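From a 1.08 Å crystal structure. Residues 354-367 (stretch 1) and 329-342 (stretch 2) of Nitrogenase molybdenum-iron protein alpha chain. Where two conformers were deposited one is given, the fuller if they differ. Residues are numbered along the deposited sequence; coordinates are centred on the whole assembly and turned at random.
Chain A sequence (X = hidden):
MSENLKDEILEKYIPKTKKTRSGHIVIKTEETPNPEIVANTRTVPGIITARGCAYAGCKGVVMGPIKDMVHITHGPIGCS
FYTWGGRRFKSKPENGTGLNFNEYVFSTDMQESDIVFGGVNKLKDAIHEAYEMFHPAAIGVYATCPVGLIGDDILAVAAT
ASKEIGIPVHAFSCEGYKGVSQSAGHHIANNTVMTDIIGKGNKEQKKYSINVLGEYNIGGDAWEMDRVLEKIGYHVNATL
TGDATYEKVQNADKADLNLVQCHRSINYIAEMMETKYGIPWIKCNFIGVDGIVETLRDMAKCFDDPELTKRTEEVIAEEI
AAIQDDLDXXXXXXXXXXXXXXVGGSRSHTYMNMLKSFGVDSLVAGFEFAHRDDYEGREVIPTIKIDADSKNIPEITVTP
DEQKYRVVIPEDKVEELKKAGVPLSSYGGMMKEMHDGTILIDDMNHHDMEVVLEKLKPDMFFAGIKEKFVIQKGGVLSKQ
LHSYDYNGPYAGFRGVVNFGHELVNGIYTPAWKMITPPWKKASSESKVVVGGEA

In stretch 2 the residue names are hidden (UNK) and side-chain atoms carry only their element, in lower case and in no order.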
# COMPACT_ATOMS: atom_id res chain seq x y z
N MET A 354 -0.26 -10.56 38.03
CA MET A 354 0.65 -9.82 37.18
C MET A 354 0.38 -8.32 37.35
O MET A 354 1.31 -7.52 37.57
CB MET A 354 0.48 -10.27 35.74
CG MET A 354 1.43 -9.55 34.80
SD MET A 354 1.89 -10.47 33.35
CE MET A 354 0.29 -10.92 32.66
N LEU A 355 -0.88 -7.91 37.28
CA LEU A 355 -1.21 -6.50 37.50
C LEU A 355 -0.75 -6.03 38.87
O LEU A 355 -0.19 -4.93 39.00
CB LEU A 355 -2.70 -6.28 37.32
CG LEU A 355 -3.20 -6.46 35.88
CD1 LEU A 355 -4.70 -6.30 35.82
CD2 LEU A 355 -2.54 -5.50 34.92
N LYS A 356 -0.96 -6.86 39.89
CA LYS A 356 -0.57 -6.46 41.23
C LYS A 356 0.95 -6.27 41.32
O LYS A 356 1.42 -5.30 41.94
CB LYS A 356 -1.01 -7.49 42.26
CG LYS A 356 -0.77 -7.04 43.69
CD LYS A 356 -1.40 -7.98 44.70
CE LYS A 356 -1.08 -7.53 46.13
NZ LYS A 356 -1.48 -8.60 47.08
N SER A 357 1.72 -7.15 40.70
CA SER A 357 3.16 -6.98 40.67
C SER A 357 3.61 -5.71 39.97
O SER A 357 4.63 -5.12 40.36
CB SER A 357 3.84 -8.18 40.00
OG SER A 357 3.69 -9.35 40.78
N PHE A 358 2.84 -5.24 38.99
CA PHE A 358 3.13 -4.00 38.29
C PHE A 358 2.68 -2.75 39.10
O PHE A 358 2.91 -1.62 38.66
CB PHE A 358 2.41 -3.94 36.94
CG PHE A 358 2.86 -4.95 35.89
CD1 PHE A 358 3.92 -5.84 36.07
CD2 PHE A 358 2.19 -4.97 34.69
CE1 PHE A 358 4.26 -6.71 35.05
CE2 PHE A 358 2.52 -5.83 33.68
CZ PHE A 358 3.56 -6.71 33.86
N GLY A 359 2.07 -2.97 40.26
CA GLY A 359 1.58 -1.87 41.08
C GLY A 359 0.22 -1.35 40.66
O GLY A 359 -0.15 -0.24 41.06
N VAL A 360 -0.50 -2.13 39.85
CA VAL A 360 -1.83 -1.76 39.37
C VAL A 360 -2.87 -2.34 40.33
O VAL A 360 -2.77 -3.48 40.76
CB VAL A 360 -2.04 -2.26 37.95
CG1 VAL A 360 -3.48 -2.05 37.48
CG2 VAL A 360 -1.06 -1.60 37.00
N ASP A 361 -3.87 -1.52 40.67
CA ASP A 361 -4.91 -1.86 41.62
C ASP A 361 -6.17 -2.28 40.88
O ASP A 361 -6.82 -1.44 40.23
CB ASP A 361 -5.17 -0.62 42.49
CG ASP A 361 -6.24 -0.81 43.51
OD1 ASP A 361 -6.80 -1.91 43.65
OD2 ASP A 361 -6.52 0.20 44.23
N SER A 362 -6.52 -3.57 40.97
CA SER A 362 -7.71 -4.09 40.34
C SER A 362 -8.94 -3.86 41.19
O SER A 362 -9.09 -4.46 42.24
CB SER A 362 -7.56 -5.57 40.00
OG SER A 362 -6.47 -5.76 39.11
N LEU A 363 -9.81 -2.97 40.74
CA LEU A 363 -10.95 -2.52 41.56
C LEU A 363 -12.24 -3.23 41.26
O LEU A 363 -13.14 -3.26 42.10
CB LEU A 363 -11.15 -1.02 41.32
CG LEU A 363 -10.01 -0.15 41.82
CD1 LEU A 363 -10.31 1.33 41.63
CD2 LEU A 363 -9.76 -0.44 43.29
N VAL A 364 -12.36 -3.77 40.04
CA VAL A 364 -13.58 -4.36 39.54
C VAL A 364 -13.18 -5.61 38.77
O VAL A 364 -12.25 -5.55 37.97
CB VAL A 364 -14.30 -3.40 38.55
CG1 VAL A 364 -15.51 -4.09 37.96
CG2 VAL A 364 -14.65 -2.07 39.21
N ALA A 365 -13.89 -6.71 38.99
CA ALA A 365 -13.67 -7.90 38.19
C ALA A 365 -14.96 -8.66 38.02
O ALA A 365 -15.85 -8.61 38.87
CB ALA A 365 -12.63 -8.80 38.82
N GLY A 366 -15.07 -9.38 36.91
CA GLY A 366 -16.25 -10.20 36.69
C GLY A 366 -15.99 -11.19 35.58
O GLY A 366 -14.99 -11.10 34.86
N PHE A 367 -16.93 -12.11 35.42
CA PHE A 367 -16.92 -13.08 34.36
C PHE A 367 -18.21 -13.06 33.60
O PHE A 367 -19.29 -12.82 34.17
CB PHE A 367 -16.76 -14.48 34.95
CG PHE A 367 -15.44 -14.77 35.60
CD1 PHE A 367 -14.24 -14.78 34.88
CD2 PHE A 367 -15.39 -15.12 36.95
CE1 PHE A 367 -13.04 -15.14 35.47
CE2 PHE A 367 -14.18 -15.50 37.54
CZ PHE A 367 -13.02 -15.50 36.80
N UNK A 329 10.81 -1.87 35.02
CA UNK A 329 10.27 -0.84 34.15
C UNK A 329 8.75 -0.85 34.18
O UNK A 329 8.13 0.22 34.27
c UNK A 329 10.27 -0.13 31.67
c UNK A 329 10.31 2.03 30.62
c UNK A 329 10.73 1.17 31.60
c UNK A 329 8.97 0.30 29.70
c UNK A 329 9.41 -0.56 30.69
o UNK A 329 9.01 2.48 28.69
c UNK A 329 9.43 1.60 29.67
c UNK A 329 10.79 -1.06 32.74
N UNK A 330 8.13 -2.02 34.11
CA UNK A 330 6.68 -2.07 34.13
C UNK A 330 6.15 -1.44 35.42
O UNK A 330 5.16 -0.68 35.41
c UNK A 330 6.89 -5.60 32.83
c UNK A 330 6.94 -3.56 31.60
c UNK A 330 7.37 -6.29 31.74
c UNK A 330 6.66 -4.22 32.77
c UNK A 330 7.41 -4.24 30.49
c UNK A 330 7.62 -5.61 30.57
c UNK A 330 6.17 -3.50 34.00
N UNK A 331 6.75 -1.82 36.55
CA UNK A 331 6.32 -1.27 37.83
C UNK A 331 6.53 0.26 37.87
O UNK A 331 5.65 1.01 38.31
c UNK A 331 6.51 -1.49 40.35
n UNK A 331 7.15 -2.65 43.90
c UNK A 331 6.45 -1.91 42.82
c UNK A 331 7.00 -2.37 41.47
c UNK A 331 7.01 -1.97 38.99
N UNK A 332 7.68 0.73 37.40
CA UNK A 332 7.94 2.17 37.36
C UNK A 332 6.85 2.90 36.56
O UNK A 332 6.37 3.96 36.97
o UNK A 332 10.36 5.61 35.34
c UNK A 332 9.33 2.46 36.76
c UNK A 332 9.73 3.92 36.86
c UNK A 332 10.56 4.43 35.69
o UNK A 332 11.40 3.69 35.12
N UNK A 333 6.50 2.34 35.42
CA UNK A 333 5.61 3.02 34.49
C UNK A 333 4.14 2.88 34.82
O UNK A 333 3.31 3.70 34.36
c UNK A 333 7.44 4.40 32.40
c UNK A 333 5.88 2.52 33.08
c UNK A 333 8.72 4.72 31.64
c UNK A 333 7.25 2.90 32.54
n UNK A 333 8.86 6.18 31.34
N UNK A 334 3.77 1.85 35.59
CA UNK A 334 2.36 1.54 35.81
C UNK A 334 1.90 1.65 37.25
O UNK A 334 0.70 1.68 37.49
c UNK A 334 2.02 0.14 35.28
c UNK A 334 2.29 -0.07 33.80
c UNK A 334 2.18 -1.56 33.50
c UNK A 334 1.34 0.76 32.96
N UNK A 335 2.82 1.73 38.20
CA UNK A 335 2.38 1.66 39.57
C UNK A 335 1.46 2.83 39.91
O UNK A 335 1.66 3.97 39.45
n UNK A 335 6.69 3.13 41.29
c UNK A 335 4.40 2.69 40.64
o UNK A 335 5.57 1.55 42.42
c UNK A 335 3.51 1.51 40.57
c UNK A 335 5.61 2.41 41.53
N UNK A 336 0.47 2.54 40.73
CA UNK A 336 -0.50 3.55 41.15
C UNK A 336 -1.68 3.70 40.26
O UNK A 336 -2.57 4.51 40.56
N UNK A 337 -1.73 2.97 39.16
CA UNK A 337 -2.87 3.02 38.27
C UNK A 337 -3.91 1.99 38.69
O UNK A 337 -3.63 1.07 39.47
c UNK A 337 -0.97 3.74 35.03
n UNK A 337 -0.50 6.09 34.61
c UNK A 337 0.09 4.74 34.69
c UNK A 337 -1.48 3.90 36.41
c UNK A 337 -2.40 2.79 36.85
N UNK A 338 -5.12 2.16 38.20
CA UNK A 338 -6.24 1.28 38.52
C UNK A 338 -6.76 0.57 37.27
O UNK A 338 -6.68 1.07 36.15
c UNK A 338 -6.96 2.67 40.49
o UNK A 338 -7.84 3.06 38.26
c UNK A 338 -7.40 2.06 39.18
N UNK A 339 -7.34 -0.61 37.52
CA UNK A 339 -7.82 -1.48 36.45
C UNK A 339 -9.15 -2.10 36.79
O UNK A 339 -9.48 -2.35 37.96
c UNK A 339 -6.79 -2.56 36.15
N UNK A 340 -9.87 -2.47 35.72
CA UNK A 340 -11.01 -3.38 35.80
C UNK A 340 -10.72 -4.56 34.84
O UNK A 340 -10.08 -4.36 33.83
s UNK A 340 -12.64 -1.12 36.21
c UNK A 340 -12.30 -2.67 35.39
N UNK A 341 -11.26 -5.72 35.21
CA UNK A 341 -11.11 -6.91 34.36
C UNK A 341 -12.44 -7.59 34.13
O UNK A 341 -13.12 -7.95 35.09
c UNK A 341 -8.65 -6.97 36.69
c UNK A 341 -7.80 -8.66 35.15
c UNK A 341 -8.77 -7.50 35.30
c UNK A 341 -10.16 -7.95 34.96
N UNK A 342 -12.76 -7.86 32.87
CA UNK A 342 -13.99 -8.55 32.53
C UNK A 342 -13.74 -9.49 31.37
O UNK A 342 -13.63 -9.05 30.24
c UNK A 342 -18.21 -9.67 32.91
c UNK A 342 -18.15 -9.24 30.57
c UNK A 342 -15.15 -7.59 32.20
c UNK A 342 -17.06 -8.94 33.07
c UNK A 342 -18.76 -9.83 31.65
c UNK A 342 -16.43 -8.34 31.99
c UNK A 342 -16.98 -8.51 30.74
o UNK A 342 -19.94 -10.54 31.52

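Stretch 2 leaves a helix at its N-terminal end, passes through a turn and enters a strand beside stretch 1. Position 329 carries one carbon and then a six-carbon ring bearing an oxygen; it lies out of reach of stretch 1 and is Tyr329. At 330 a single carbon leads to a six-carbon ring without oxygen, and the CB sits over one face of the Phe358 ring, 3.9 Å from its centroid. The unsubstituted ring makes this Phe330; the two rings meet obliquely, with Phe358 CE1 3.6 Å from Phe330 CD2. Position 331 has four carbons in a row ending in nitrogen, the row passing Ser357 before its end leads away. This is Lys331, with Lys331 CD 3.8 Å from Ser357 O.

Three carbons, the third carrying two oxygens, make 332 an acid long enough to be Glu332, which points away. Another row of four carbons ending in nitrogen at 333 is Lys333, also without contact. At 334 four carbons fork at the second, and one branch tip packs on the Phe358 ring. This is Leu334, with Leu334 CD1 3.6 Å from Phe358 CD2.

Position 335 bears three carbons, the third bonded to one oxygen and one nitrogen: an amide, assigned as Gln335. It is the first residue beyond the helix; its CB points sideways and the amide end leads away from stretch 1. No side-chain atom exists at 336, where phi is 88°; a CB would be jammed against the preceding carbonyl, so the residue is Gly336. Its N donates to Gly359 O at 2.9 Å. Four carbons in a row and a nitrogen at 337 give Lys337, which closes the type II turn begun at Leu334. Lys337 O accepts from Asp361 N at 2.9 Å.

At 338 one carbon carries an oxygen and a carbon, the latter against Leu363, the branched pattern of Thr338; Thr338 CG2 lies 3.8 Å from Leu363 CD1. A lone carbon at 339, 3.6 Å from Val360 CG1, is the CB of Ala339. Carbon then sulfur at 340, the sulfur against Val364, defines Cys340; its SG is 3.7 Å from Val364 CB. Position 341 again has four carbons forked at the second, touching Leu355 and Ser362: Leu341, with CD2 4.0 Å from Leu355 CD1 and CD1 3.5 Å from Ser362 OG. Finally, 342 shows one carbon and a six-carbon ring bearing oxygen, the ring beside Gly366, hence Tyr342; its CD1 approaches Gly366 O to 3.5 Å.

The contact joins a helix-end packing to a parallel strand pairing. Phe358 fills the space beside Phe330 and Leu334. Gly359 admits the close backbone approach, since an ideal CB there would lie 2.5 Å from Gln335 CB. Along the strands, Asp361 O accepts from Ala339 N and Ala339 O from Leu363 N, both at 2.9 Å. Farther on, Val364 O accepts from Leu341 N at 2.9 Å and Leu341 O from Gly366 N at 3.0 Å. The ladder thus skips Val364 N, which is buried without a partner. Ala339 and Leu341 share one sheet face with Ser362 and Ala365, while Thr338, Cys340 and Tyr342 occupy the other.

Stretch 2, residues 329-342: YFKEKLQGKTACLY
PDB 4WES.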